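Local structure of Rik1-associated factor 1 (Schizosaccharomyces pombe, 4O9D) at residues A37-S49 with N61-Q73. The protein serves as a component of the Clr4 methyltransferase complex, which helps establish heterochromatin by methylating histone H3. Residues are numbered along the deposited sequence; the frame is centred on the assembly and turned at random.
Sequences AYNPLCEKFALGS and NLWIGDFHSETIQ. With EDO (1,2-ethanediol), chain C.
Phe-45 and Gly-65, like Leu-47 and Trp-63, form antiparallel hydrogen-bonded pairs that join strand 44-49 to strand 62-66, whose axes approach to 4.6 Å. The same register carries on at both ends: Phe-67 N bonds to Glu-43 O past one end of the strands, and N of Ser-49, the last residue of its strand, to Asn-61 O just before strand 62-66. The Asn-61 side chain adds a bent bond from ND2 to Ser-49 O (3.2 Å, N-H...O 137°); ND2 also bonds to Ser-90 O, and OD1 to Ser-77 OG.

The two are the adjacent middle strands of one blade of the WD-repeat propeller domain, flanked by strands 33-38 and 71-74. Across such a pair a glycine can make room for an aromatic ring: Phe-45, with chi1 67° setting CG between its backbone N and carbonyl carbon, lays its ring over Gly-65, whose CA sits over one face 3.7 Å from the ring centroid. Phe-67 crosses Phe-45 at a slant, its ring plane turned 30° from that of Phe-45 and slid so far that the rings scarcely overlap; CE1 of Phe-67 comes 3.2 Å from CD2 of Phe-45. The edge of the Tyr-38 ring meets that of Phe-67, and Lys-393 makes a cation-pi contact with Phe-67.

On the other side of the sheet, Lys-44 NZ reaches the anti lone pair of Asp-66 OD2 (3.1 Å) in a salt bridge. Asp-66 OD1 accepts from Ser-69 N (2.8 Å), an Asx motif that should help fix the carboxylate's rotation.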
loop_
_atom_site.group_PDB
_atom_site.type_symbol
_atom_site.label_atom_id
_atom_site.label_comp_id
_atom_site.label_asym_id
_atom_site.label_seq_id
_atom_site.Cartn_x
_atom_site.Cartn_y
_atom_site.Cartn_z
ATOM N N ALA A 37 -4.509 4.934 -6.196
ATOM C CA ALA A 37 -4.025 4.076 -7.261
ATOM C C ALA A 37 -4.050 4.826 -8.559
ATOM O O ALA A 37 -4.854 5.744 -8.732
ATOM C CB ALA A 37 -4.886 2.814 -7.365
ATOM N N TYR A 38 -3.176 4.420 -9.475
ATOM C CA TYR A 38 -3.186 4.940 -10.825
ATOM C C TYR A 38 -3.372 3.756 -11.765
ATOM O O TYR A 38 -2.902 2.660 -11.487
ATOM C CB TYR A 38 -1.866 5.646 -11.147
ATOM C CG TYR A 38 -1.446 6.672 -10.132
ATOM C CD1 TYR A 38 -1.900 7.991 -10.206
ATOM C CD2 TYR A 38 -0.566 6.336 -9.108
ATOM C CE1 TYR A 38 -1.509 8.945 -9.267
ATOM C CE2 TYR A 38 -0.157 7.275 -8.174
ATOM C CZ TYR A 38 -0.625 8.582 -8.257
ATOM O OH TYR A 38 -0.204 9.514 -7.322
ATOM N N ASN A 39 -4.070 3.961 -12.872
ATOM C CA ASN A 39 -4.255 2.862 -13.797
ATOM C C ASN A 39 -3.018 2.752 -14.678
ATOM O O ASN A 39 -2.201 3.684 -14.718
ATOM C CB ASN A 39 -5.584 2.984 -14.555
ATOM C CG ASN A 39 -5.576 4.018 -15.645
ATOM O OD1 ASN A 39 -4.687 4.871 -15.750
ATOM N ND2 ASN A 39 -6.596 3.939 -16.496
ATOM N N PRO A 40 -2.831 1.598 -15.327
ATOM C CA PRO A 40 -1.545 1.412 -16.024
ATOM C C PRO A 40 -1.216 2.592 -16.947
ATOM O O PRO A 40 -0.090 3.092 -16.919
ATOM C CB PRO A 40 -1.754 0.128 -16.833
ATOM C CG PRO A 40 -2.847 -0.622 -16.075
ATOM C CD PRO A 40 -3.740 0.444 -15.477
ATOM N N LEU A 41 -2.211 3.039 -17.719
ATOM C CA LEU A 41 -2.043 4.125 -18.681
ATOM C C LEU A 41 -1.771 5.459 -18.002
ATOM O O LEU A 41 -1.427 6.438 -18.669
ATOM C CB LEU A 41 -3.306 4.255 -19.540
ATOM C CG LEU A 41 -3.663 3.040 -20.396
ATOM C CD1 LEU A 41 -5.067 3.157 -20.997
ATOM C CD2 LEU A 41 -2.634 2.828 -21.488
ATOM N N CYS A 42 -1.936 5.507 -16.683
ATOM C CA CYS A 42 -1.839 6.768 -15.932
ATOM C C CYS A 42 -2.805 7.821 -16.509
ATOM O O CYS A 42 -2.460 8.985 -16.664
ATOM C CB CYS A 42 -0.396 7.288 -15.909
ATOM S SG CYS A 42 -0.080 8.564 -14.635
ATOM N N GLU A 43 -4.024 7.379 -16.812
ATOM C CA GLU A 43 -5.094 8.242 -17.320
ATOM C C GLU A 43 -6.145 8.504 -16.254
ATOM O O GLU A 43 -6.911 9.468 -16.344
ATOM C CB GLU A 43 -5.758 7.584 -18.536
ATOM C CG GLU A 43 -4.942 7.739 -19.805
ATOM C CD GLU A 43 -5.474 6.942 -20.984
ATOM O OE1 GLU A 43 -4.833 7.012 -22.057
ATOM O OE2 GLU A 43 -6.509 6.243 -20.843
ATOM N N LYS A 44 -6.184 7.639 -15.243
ATOM C CA LYS A 44 -7.219 7.717 -14.220
ATOM C C LYS A 44 -6.591 7.353 -12.896
ATOM O O LYS A 44 -5.549 6.695 -12.879
ATOM C CB LYS A 44 -8.357 6.744 -14.547
ATOM C CG LYS A 44 -9.072 7.055 -15.852
ATOM C CD LYS A 44 -10.280 6.157 -16.047
ATOM C CE LYS A 44 -11.188 6.666 -17.160
ATOM N NZ LYS A 44 -12.249 7.566 -16.615
ATOM N N PHE A 45 -7.210 7.789 -11.800
ATOM C CA PHE A 45 -6.708 7.486 -10.468
ATOM C C PHE A 45 -7.908 7.188 -9.576
ATOM O O PHE A 45 -9.045 7.475 -9.942
ATOM C CB PHE A 45 -5.916 8.679 -9.916
ATOM C CG PHE A 45 -6.767 9.880 -9.658
ATOM C CD1 PHE A 45 -7.398 10.045 -8.437
ATOM C CD2 PHE A 45 -6.965 10.839 -10.659
ATOM C CE1 PHE A 45 -8.203 11.173 -8.192
ATOM C CE2 PHE A 45 -7.764 11.964 -10.432
ATOM C CZ PHE A 45 -8.389 12.132 -9.204
ATOM N N ALA A 46 -7.658 6.626 -8.407
ATOM C CA ALA A 46 -8.716 6.381 -7.447
ATOM C C ALA A 46 -8.225 6.617 -6.027
ATOM O O ALA A 46 -7.060 6.370 -5.714
ATOM C CB ALA A 46 -9.296 4.932 -7.601
ATOM N N LEU A 47 -9.131 7.088 -5.172
ATOM C CA LEU A 47 -8.814 7.455 -3.796
ATOM C C LEU A 47 -9.712 6.691 -2.848
ATOM O O LEU A 47 -10.927 6.743 -2.987
ATOM C CB LEU A 47 -9.073 8.952 -3.567
ATOM C CG LEU A 47 -8.442 9.959 -4.527
ATOM C CD1 LEU A 47 -8.968 11.385 -4.219
ATOM C CD2 LEU A 47 -6.918 9.928 -4.446
ATOM N N GLY A 48 -9.120 6.010 -1.865
ATOM C CA GLY A 48 -9.884 5.381 -0.814
ATOM C C GLY A 48 -9.575 5.967 0.543
ATOM O O GLY A 48 -8.409 6.156 0.882
ATOM N N SER A 49 -10.607 6.228 1.335
ATOM C CA SER A 49 -10.409 6.796 2.660
ATOM C C SER A 49 -11.098 6.000 3.754
ATOM O O SER A 49 -11.845 5.036 3.485
ATOM C CB SER A 49 -10.847 8.272 2.709
ATOM O OG SER A 49 -12.173 8.448 2.269
ATOM N N ASN A 61 -16.537 7.122 0.636
ATOM C CA ASN A 61 -15.097 7.200 0.862
ATOM C C ASN A 61 -14.292 6.604 -0.312
ATOM O O ASN A 61 -13.157 6.149 -0.130
ATOM C CB ASN A 61 -14.786 6.410 2.137
ATOM C CG ASN A 61 -15.353 4.985 2.085
ATOM O OD1 ASN A 61 -16.235 4.693 1.279
ATOM N ND2 ASN A 61 -14.845 4.099 2.942
ATOM N N LEU A 62 -14.873 6.618 -1.512
ATOM C CA LEU A 62 -14.281 5.913 -2.664
ATOM C C LEU A 62 -14.469 6.688 -3.978
ATOM O O LEU A 62 -15.584 6.794 -4.502
ATOM C CB LEU A 62 -14.870 4.485 -2.780
ATOM C CG LEU A 62 -14.304 3.660 -3.944
ATOM C CD1 LEU A 62 -12.794 3.428 -3.783
ATOM C CD2 LEU A 62 -15.062 2.330 -4.124
ATOM N N TRP A 63 -13.376 7.236 -4.515
ATOM C CA TRP A 63 -13.481 8.125 -5.674
ATOM C C TRP A 63 -12.640 7.658 -6.861
ATOM O O TRP A 63 -11.601 7.000 -6.704
ATOM C CB TRP A 63 -13.096 9.551 -5.287
ATOM C CG TRP A 63 -13.935 10.124 -4.170
ATOM C CD1 TRP A 63 -13.874 9.796 -2.845
ATOM C CD2 TRP A 63 -14.956 11.136 -4.285
ATOM N NE1 TRP A 63 -14.796 10.529 -2.135
ATOM C CE2 TRP A 63 -15.467 11.361 -2.995
ATOM C CE3 TRP A 63 -15.491 11.860 -5.361
ATOM C CZ2 TRP A 63 -16.488 12.284 -2.745
ATOM C CZ3 TRP A 63 -16.499 12.775 -5.114
ATOM C CH2 TRP A 63 -16.982 12.985 -3.815
ATOM N N ILE A 64 -13.106 7.994 -8.058
ATOM C CA ILE A 64 -12.364 7.700 -9.269
ATOM C C ILE A 64 -12.314 8.989 -10.039
ATOM O O ILE A 64 -13.362 9.627 -10.246
ATOM C CB ILE A 64 -13.038 6.623 -10.157
ATOM C CG1 ILE A 64 -13.131 5.283 -9.428
ATOM C CG2 ILE A 64 -12.246 6.436 -11.462
ATOM C CD1 ILE A 64 -13.529 4.129 -10.350
ATOM N N GLY A 65 -11.105 9.372 -10.446
ATOM C CA GLY A 65 -10.877 10.614 -11.164
ATOM C C GLY A 65 -10.240 10.357 -12.521
ATOM O O GLY A 65 -9.698 9.275 -12.768
ATOM N N ASP A 66 -10.299 11.368 -13.390
ATOM C CA ASP A 66 -9.822 11.271 -14.760
ATOM C C ASP A 66 -8.903 12.457 -15.045
ATOM O O ASP A 66 -9.315 13.610 -14.902
ATOM C CB ASP A 66 -11.018 11.301 -15.725
ATOM C CG ASP A 66 -10.603 11.135 -17.174
ATOM O OD1 ASP A 66 -10.151 12.124 -17.781
ATOM O OD2 ASP A 66 -10.715 10.006 -17.703
ATOM N N PHE A 67 -7.670 12.180 -15.457
ATOM C CA PHE A 67 -6.662 13.230 -15.613
ATOM C C PHE A 67 -6.953 14.129 -16.835
ATOM O O PHE A 67 -6.782 15.337 -16.773
ATOM C CB PHE A 67 -5.256 12.628 -15.702
ATOM C CG PHE A 67 -4.741 12.045 -14.392
ATOM C CD1 PHE A 67 -4.859 12.750 -13.199
ATOM C CD2 PHE A 67 -4.131 10.797 -14.361
ATOM C CE1 PHE A 67 -4.368 12.223 -11.992
ATOM C CE2 PHE A 67 -3.638 10.258 -13.155
ATOM C CZ PHE A 67 -3.765 10.980 -11.967
ATOM N N HIS A 68 -7.405 13.540 -17.930
ATOM C CA HIS A 68 -7.752 14.321 -19.114
ATOM C C HIS A 68 -8.896 15.316 -18.870
ATOM O O HIS A 68 -8.795 16.475 -19.257
ATOM C CB HIS A 68 -8.123 13.401 -20.273
ATOM C CG HIS A 68 -8.647 14.132 -21.469
ATOM N ND1 HIS A 68 -7.985 15.198 -22.037
ATOM C CD2 HIS A 68 -9.784 13.968 -22.191
ATOM C CE1 HIS A 68 -8.680 15.652 -23.067
ATOM N NE2 HIS A 68 -9.776 14.922 -23.181
ATOM N N SER A 69 -9.971 14.875 -18.219
ATOM C CA SER A 69 -11.160 15.725 -18.051
ATOM C C SER A 69 -11.159 16.489 -16.735
ATOM O O SER A 69 -11.963 17.416 -16.541
ATOM C CB SER A 69 -12.445 14.880 -18.162
ATOM O OG SER A 69 -12.556 13.962 -17.080
ATOM N N GLU A 70 -10.265 16.099 -15.825
ATOM C CA GLU A 70 -10.153 16.764 -14.541
ATOM C C GLU A 70 -11.485 16.687 -13.802
ATOM O O GLU A 70 -11.919 17.635 -13.144
ATOM C CB GLU A 70 -9.680 18.207 -14.742
ATOM C CG GLU A 70 -8.473 18.263 -15.667
ATOM C CD GLU A 70 -7.781 19.631 -15.706
ATOM O OE1 GLU A 70 -8.304 20.614 -15.113
ATOM O OE2 GLU A 70 -6.698 19.705 -16.328
ATOM N N THR A 71 -12.122 15.527 -13.911
ATOM C CA THR A 71 -13.362 15.260 -13.197
ATOM C C THR A 71 -13.177 14.106 -12.225
ATOM O O THR A 71 -12.284 13.277 -12.382
ATOM C CB THR A 71 -14.503 14.909 -14.160
ATOM O OG1 THR A 71 -14.150 13.744 -14.908
ATOM C CG2 THR A 71 -14.772 16.073 -15.133
ATOM N N ILE A 72 -14.049 14.054 -11.230
ATOM C CA ILE A 72 -13.980 13.028 -10.213
ATOM C C ILE A 72 -15.401 12.616 -9.778
ATOM O O ILE A 72 -16.328 13.432 -9.754
ATOM C CB ILE A 72 -13.069 13.493 -9.028
ATOM C CG1 ILE A 72 -12.591 12.300 -8.197
ATOM C CG2 ILE A 72 -13.748 14.524 -8.157
ATOM C CD1 ILE A 72 -11.736 12.711 -7.020
ATOM N N GLN A 73 -15.564 11.346 -9.443
ATOM C CA GLN A 73 -16.884 10.769 -9.170
ATOM C C GLN A 73 -16.827 9.877 -7.944
ATOM O O GLN A 73 -15.887 9.103 -7.800
ATOM C CB GLN A 73 -17.368 9.953 -10.366
ATOM C CG GLN A 73 -18.748 9.366 -10.155
ATOM C CD GLN A 73 -19.132 8.343 -11.216
ATOM O OE1 GLN A 73 -18.430 8.156 -12.222
ATOM N NE2 GLN A 73 -20.251 7.671 -10.990
HETATM C C1 EDO C . -14.373 9.378 -13.164
HETATM O O1 EDO C . -14.133 8.546 -14.307
HETATM C C2 EDO C . -14.196 10.851 -13.534
HETATM O O2 EDO C . -14.930 11.192 -14.719
HETATM O O HOH W 1 -6.711 10.722 -18.862
#